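Local coordinates for putative sugar binding protein (Bacteroides vulgatus ATCC 8482, PDB 3KEZ) that probably binds sugars at the bacterial outer membrane as a calcium-containing, SusD-family nutrient-binding protein, at residues S289-L294 and L306-K311; Q56-T61 and K311-V316. All blocks are in the same frame, centred on the assembly; numbering follows the deposited sequence. Where two conformers were deposited one is given.

Contact 1 of 2, residues S289-L294 and L306-K311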
loop_
_atom_site.group_PDB
_atom_site.type_symbol
_atom_site.label_atom_id
_atom_site.label_comp_id
_atom_site.label_asym_id
_atom_site.label_seq_id
_atom_site.Cartn_x
_atom_site.Cartn_y
_atom_site.Cartn_z
ATOM N N SER A 289 22.066 -2.148 4.783
ATOM C CA SER A 289 21.963 -3.279 3.860
ATOM C C SER A 289 21.175 -2.911 2.588
ATOM O O SER A 289 21.549 -3.333 1.495
ATOM C CB SER A 289 21.336 -4.519 4.523
ATOM O OG SER A 289 20.055 -4.278 5.100
ATOM N N PHE A 290 20.114 -2.111 2.720
ATOM C CA PHE A 290 19.357 -1.725 1.530
ATOM C C PHE A 290 20.157 -0.718 0.668
ATOM O O PHE A 290 20.179 -0.822 -0.550
ATOM C CB PHE A 290 18.004 -1.119 1.854
ATOM C CG PHE A 290 17.286 -0.622 0.626
ATOM C CD1 PHE A 290 16.665 -1.509 -0.217
ATOM C CD2 PHE A 290 17.277 0.715 0.298
ATOM C CE1 PHE A 290 15.995 -1.058 -1.357
ATOM C CE2 PHE A 290 16.657 1.158 -0.833
ATOM C CZ PHE A 290 15.995 0.255 -1.668
ATOM N N TYR A 291 20.796 0.250 1.317
ATOM C CA TYR A 291 21.694 1.165 0.601
ATOM C C TYR A 291 22.772 0.405 -0.181
ATOM O O TYR A 291 23.017 0.699 -1.360
ATOM C CB TYR A 291 22.311 2.171 1.563
ATOM C CG TYR A 291 23.211 3.191 0.919
ATOM C CD1 TYR A 291 22.796 3.915 -0.190
ATOM C CD2 TYR A 291 24.493 3.416 1.408
ATOM C CE1 TYR A 291 23.606 4.853 -0.781
ATOM C CE2 TYR A 291 25.333 4.355 0.817
ATOM C CZ TYR A 291 24.882 5.067 -0.267
ATOM O OH TYR A 291 25.698 5.964 -0.839
ATOM N N GLN A 292 23.391 -0.592 0.463
ATOM C CA GLN A 292 24.412 -1.408 -0.204
ATOM C C GLN A 292 23.874 -2.241 -1.378
ATOM O O GLN A 292 24.518 -2.301 -2.437
ATOM C CB GLN A 292 25.154 -2.258 0.797
ATOM C CG GLN A 292 26.010 -1.352 1.691
ATOM C CD GLN A 292 26.740 -2.083 2.783
ATOM O OE1 GLN A 292 26.511 -3.279 3.034
ATOM N NE2 GLN A 292 27.603 -1.347 3.488
ATOM N N LEU A 293 22.699 -2.838 -1.210
ATOM C CA LEU A 293 21.992 -3.515 -2.317
ATOM C C LEU A 293 21.731 -2.558 -3.478
ATOM O O LEU A 293 21.963 -2.905 -4.646
ATOM C CB LEU A 293 20.670 -4.133 -1.798
ATOM C CG LEU A 293 19.387 -4.349 -2.644
ATOM C CD1 LEU A 293 18.367 -5.003 -1.781
ATOM C CD2 LEU A 293 18.748 -3.100 -3.181
ATOM N N LEU A 294 21.248 -1.348 -3.161
ATOM C CA LEU A 294 20.825 -0.414 -4.197
ATOM C C LEU A 294 22.055 0.092 -4.944
ATOM O O LEU A 294 22.049 0.172 -6.170
ATOM C CB LEU A 294 19.976 0.745 -3.639
ATOM C CG LEU A 294 19.252 1.657 -4.648
ATOM C CD1 LEU A 294 18.300 0.881 -5.555
ATOM C CD2 LEU A 294 18.509 2.855 -3.970
ATOM N N LEU A 306 17.344 9.338 -3.178
ATOM C CA LEU A 306 17.842 9.283 -1.827
ATOM C C LEU A 306 18.325 10.680 -1.458
ATOM O O LEU A 306 19.006 11.336 -2.228
ATOM C CB LEU A 306 18.978 8.263 -1.711
ATOM C CG LEU A 306 18.697 6.764 -1.968
ATOM C CD1 LEU A 306 19.986 5.994 -1.584
ATOM C CD2 LEU A 306 17.413 6.288 -1.193
ATOM N N SER A 307 17.928 11.124 -0.275
ATOM C CA SER A 307 18.325 12.421 0.284
ATOM C C SER A 307 19.190 12.144 1.491
ATOM O O SER A 307 18.751 11.538 2.462
ATOM C CB SER A 307 17.129 13.254 0.727
ATOM O OG SER A 307 16.441 13.783 -0.375
ATOM N N PHE A 308 20.450 12.563 1.422
ATOM C CA PHE A 308 21.421 12.247 2.468
ATOM C C PHE A 308 21.565 13.394 3.471
ATOM O O PHE A 308 21.828 14.532 3.093
ATOM C CB PHE A 308 22.799 11.957 1.870
ATOM C CG PHE A 308 22.834 10.737 1.017
ATOM C CD1 PHE A 308 22.482 10.806 -0.315
ATOM C CD2 PHE A 308 23.206 9.508 1.552
ATOM C CE1 PHE A 308 22.492 9.676 -1.106
ATOM C CE2 PHE A 308 23.202 8.367 0.767
ATOM C CZ PHE A 308 22.863 8.450 -0.559
ATOM N N ASP A 309 21.378 13.072 4.748
ATOM C CA ASP A 309 21.686 13.971 5.842
ATOM C C ASP A 309 23.171 13.870 6.094
ATOM O O ASP A 309 23.606 12.969 6.803
ATOM C CB ASP A 309 20.938 13.534 7.099
ATOM C CG ASP A 309 21.255 14.409 8.277
ATOM O OD1 ASP A 309 21.731 15.510 8.014
ATOM O OD2 ASP A 309 21.082 13.979 9.434
ATOM N N LYS A 310 23.943 14.798 5.523
ATOM C CA LYS A 310 25.402 14.773 5.606
ATOM C C LYS A 310 25.907 13.380 5.196
ATOM O O LYS A 310 25.529 12.915 4.129
ATOM C CB LYS A 310 25.889 15.211 6.993
ATOM C CG LYS A 310 25.457 16.641 7.425
ATOM C CD LYS A 310 25.668 17.668 6.285
ATOM C CE LYS A 310 25.557 19.124 6.740
ATOM N NZ LYS A 310 24.318 19.339 7.510
ATOM N N LYS A 311 26.727 12.725 6.015
ATOM C CA LYS A 311 27.103 11.345 5.775
ATOM C C LYS A 311 26.522 10.478 6.892
ATOM O O LYS A 311 27.173 9.542 7.349
ATOM C CB LYS A 311 28.636 11.184 5.659
ATOM C CG LYS A 311 29.251 11.822 4.399
ATOM C CD LYS A 311 30.634 11.229 4.013
ATOM C CE LYS A 311 30.983 11.472 2.522
ATOM N NZ LYS A 311 29.945 10.979 1.524
#
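Tyr-291 of helix 288-295 meets two side chains of strand 306-309 with its ring. Leu-306 reaches it with a single methyl: CD1 sits 3.8 Å from Tyr-291 CD1 and nearly as close to the neighbouring CE1, approaching the ring obliquely. Further along the ring stands Phe-308, whose CZ comes within 3.7 Å of Tyr-291 CE1. The two rings form an offset edge-to-face pair, the edge of Phe-308 directed at the face of Tyr-291, with planes at 68° and centroids 5.6 Å apart. Because CG of Tyr-291 is trans to the backbone N (chi1 -178°), the ring extends out from the helix and helps bridge the 12.7 Å between the helix and strand axes. One turn further along the helix, Leu-294 adds a looser apolar touch, its CD2 lying 4.2 Å from Leu-306 CD1, so that the one methyl touches both helix residues. All of this is dispersion and ring packing. The polar end of Tyr-291 is satisfied elsewhere, its OH hydrogen-bonded to the carboxylate of Asp-418, which holds the phenol end of the side chain in place. Ile-286 of strand 284-286 touches both Tyr-291 and Leu-306 and helps to bury them. The arrangement is that of a helix packed through an edge-to-face aromatic pair on the first strand of a beta-hairpin, in a predominantly helical SusD-family protein.

Contact 2 of 2, residues Q56-T61 and K311-V316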
loop_
_atom_site.group_PDB
_atom_site.type_symbol
_atom_site.label_atom_id
_atom_site.label_comp_id
_atom_site.label_asym_id
_atom_site.label_seq_id
_atom_site.Cartn_x
_atom_site.Cartn_y
_atom_site.Cartn_z
ATOM N N GLN A 56 14.200 1.564 8.513
ATOM C CA GLN A 56 14.181 1.460 9.960
ATOM C C GLN A 56 13.784 2.798 10.535
ATOM O O GLN A 56 13.893 3.802 9.855
ATOM C CB GLN A 56 15.575 1.102 10.474
ATOM C CG GLN A 56 16.696 2.022 10.002
ATOM C CD GLN A 56 17.979 1.688 10.653
ATOM O OE1 GLN A 56 18.776 0.933 10.116
ATOM N NE2 GLN A 56 18.180 2.210 11.852
ATOM N N ALA A 57 13.370 2.807 11.798
ATOM C CA ALA A 57 13.300 4.043 12.574
ATOM C C ALA A 57 14.700 4.600 12.735
ATOM O O ALA A 57 15.672 3.846 12.936
ATOM C CB ALA A 57 12.704 3.794 13.936
ATOM N N VAL A 58 14.811 5.918 12.650
ATOM C CA VAL A 58 16.091 6.591 12.847
ATOM C C VAL A 58 16.539 6.472 14.295
ATOM O O VAL A 58 17.736 6.448 14.584
ATOM C CB VAL A 58 15.994 8.057 12.402
ATOM C CG1 VAL A 58 17.090 8.912 13.089
ATOM C CG2 VAL A 58 16.074 8.113 10.866
ATOM N N SER A 59 15.572 6.368 15.195
ATOM C CA SER A 59 15.843 6.142 16.606
ATOM C C SER A 59 14.620 5.509 17.261
ATOM O O SER A 59 13.533 5.494 16.689
ATOM C CB SER A 59 16.193 7.453 17.299
ATOM O OG SER A 59 15.011 8.068 17.774
ATOM N N SER A 60 14.791 5.011 18.481
ATOM C CA SER A 60 13.703 4.355 19.202
ATOM C C SER A 60 12.545 5.270 19.573
ATOM O O SER A 60 11.419 4.805 19.740
ATOM C CB SER A 60 14.239 3.730 20.470
ATOM O OG SER A 60 15.172 2.717 20.142
ATOM N N THR A 61 12.820 6.565 19.672
ATOM C CA THR A 61 11.836 7.561 20.092
ATOM C C THR A 61 11.116 8.243 18.915
ATOM O O THR A 61 10.281 9.126 19.115
ATOM C CB THR A 61 12.527 8.624 20.976
ATOM O OG1 THR A 61 13.569 9.281 20.225
ATOM C CG2 THR A 61 13.149 7.961 22.215
ATOM N N LYS A 311 26.727 12.725 6.015
ATOM C CA LYS A 311 27.103 11.345 5.775
ATOM C C LYS A 311 26.522 10.478 6.892
ATOM O O LYS A 311 27.173 9.542 7.349
ATOM C CB LYS A 311 28.636 11.184 5.659
ATOM C CG LYS A 311 29.251 11.822 4.399
ATOM C CD LYS A 311 30.634 11.229 4.013
ATOM C CE LYS A 311 30.983 11.472 2.522
ATOM N NZ LYS A 311 29.945 10.979 1.524
ATOM N N TYR A 312 25.282 10.772 7.323
ATOM C CA TYR A 312 24.706 10.106 8.495
ATOM C C TYR A 312 23.558 9.132 8.196
ATOM O O TYR A 312 23.535 8.032 8.745
ATOM C CB TYR A 312 24.185 11.128 9.498
ATOM C CG TYR A 312 25.138 12.252 9.797
ATOM C CD1 TYR A 312 26.513 12.012 9.972
ATOM C CD2 TYR A 312 24.672 13.570 9.917
ATOM C CE1 TYR A 312 27.404 13.078 10.250
ATOM C CE2 TYR A 312 25.556 14.630 10.193
ATOM C CZ TYR A 312 26.905 14.377 10.357
ATOM O OH TYR A 312 27.744 15.430 10.625
ATOM N N TYR A 313 22.592 9.603 7.395
ATOM C CA TYR A 313 21.383 8.889 7.044
ATOM C C TYR A 313 20.980 9.201 5.609
ATOM O O TYR A 313 21.318 10.268 5.068
ATOM C CB TYR A 313 20.216 9.353 7.884
ATOM C CG TYR A 313 20.431 9.315 9.344
ATOM C CD1 TYR A 313 20.300 8.129 10.041
ATOM C CD2 TYR A 313 20.735 10.471 10.046
ATOM C CE1 TYR A 313 20.514 8.080 11.400
ATOM C CE2 TYR A 313 20.938 10.437 11.415
ATOM C CZ TYR A 313 20.816 9.232 12.081
ATOM O OH TYR A 313 20.985 9.167 13.441
ATOM N N ALA A 314 20.243 8.276 5.005
ATOM C CA ALA A 314 19.671 8.480 3.695
ATOM C C ALA A 314 18.168 8.298 3.797
ATOM O O ALA A 314 17.674 7.231 4.190
ATOM C CB ALA A 314 20.256 7.514 2.697
ATOM N N TYR A 315 17.441 9.348 3.434
ATOM C CA TYR A 315 15.989 9.329 3.416
ATOM C C TYR A 315 15.484 9.028 2.007
ATOM O O TYR A 315 16.165 9.321 1.026
ATOM C CB TYR A 315 15.456 10.683 3.900
ATOM C CG TYR A 315 15.800 10.896 5.348
ATOM C CD1 TYR A 315 14.948 10.450 6.331
ATOM C CD2 TYR A 315 17.038 11.423 5.735
ATOM C CE1 TYR A 315 15.273 10.545 7.647
ATOM C CE2 TYR A 315 17.375 11.544 7.074
ATOM C CZ TYR A 315 16.468 11.109 8.021
ATOM O OH TYR A 315 16.725 11.203 9.342
ATOM N N VAL A 316 14.300 8.432 1.910
ATOM C CA VAL A 316 13.696 8.165 0.617
ATOM C C VAL A 316 12.861 9.377 0.228
ATOM O O VAL A 316 11.819 9.646 0.799
ATOM C CB VAL A 316 12.855 6.895 0.631
ATOM C CG1 VAL A 316 12.194 6.648 -0.741
ATOM C CG2 VAL A 316 13.744 5.702 1.052
HETATM O O HOH W 1 19.447 7.861 15.592
#
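Val-58, just past the end of strand 55-57, splays its two methyls onto two tyrosines of strand 313-316, the second strand of a beta-hairpin with a classic bulge where Tyr-312 and Tyr-313 both face Asp-309. Each methyl has its own ring. CG1, placed trans to the backbone N (chi1 158°), makes an off-centre CH-pi contact with Tyr-313, 4.3 Å from the ring centroid and 29° off the normal; its nearest ring atom is CZ at 3.9 Å. CG2 turns instead to the phenol end of Tyr-315, packing 3.5 Å from its OH and more distantly against CE1. This is the tight part of the contact, and Cys-285 also touches Val-58 there. An alanine at this position, lacking both methyls, would probably leave the Tyr-313 ring without its CH-pi partner and open a gap beside the Tyr-315 hydroxyl. The joint has further support from strand 284-286, whose backbone pairs with Gln-56 and Ala-314, so that it lies against both elements.

Towards solvent the packing gives way to looser, polar links. The hydroxyl of Tyr-313 is hydrogen-bonded to a water 2.9 Å from its OH; that water also lies near Val-58 O, but so close that this second leg is doubtful. Past Val-58 the chain that follows strand 55-57 makes an ST turn, in which Ser-59 OG accepts from Thr-61 N at 3.3 Å. By contrast, the buried Gln-56 bonds to its neighbour: NE2 donates to Ala-57 O at 3.2 Å in a nearly straight bond (167°), and the same nitrogen also donates to Lys-423 O.

Both contacts use the hairpin of strands 306-309 and 313-316, one strand each, and they share Lys-311 at its turn. Contact 1 is the more buried, an apolar aromatic pairing between the first strand and a helix nearby in the chain; contact 2 is only partly buried, joins the second strand to a segment some 250 residues earlier, and adds a water on its more open side. Their centres lie 10 Å apart and the hairpin couples them directly: Ser-307 O and Tyr-315 N are 2.7 Å apart, a probable hydrogen bond, and Phe-308 CE2 packs 3.6 Å from Ala-314 CB. Both lie away from the calcium site.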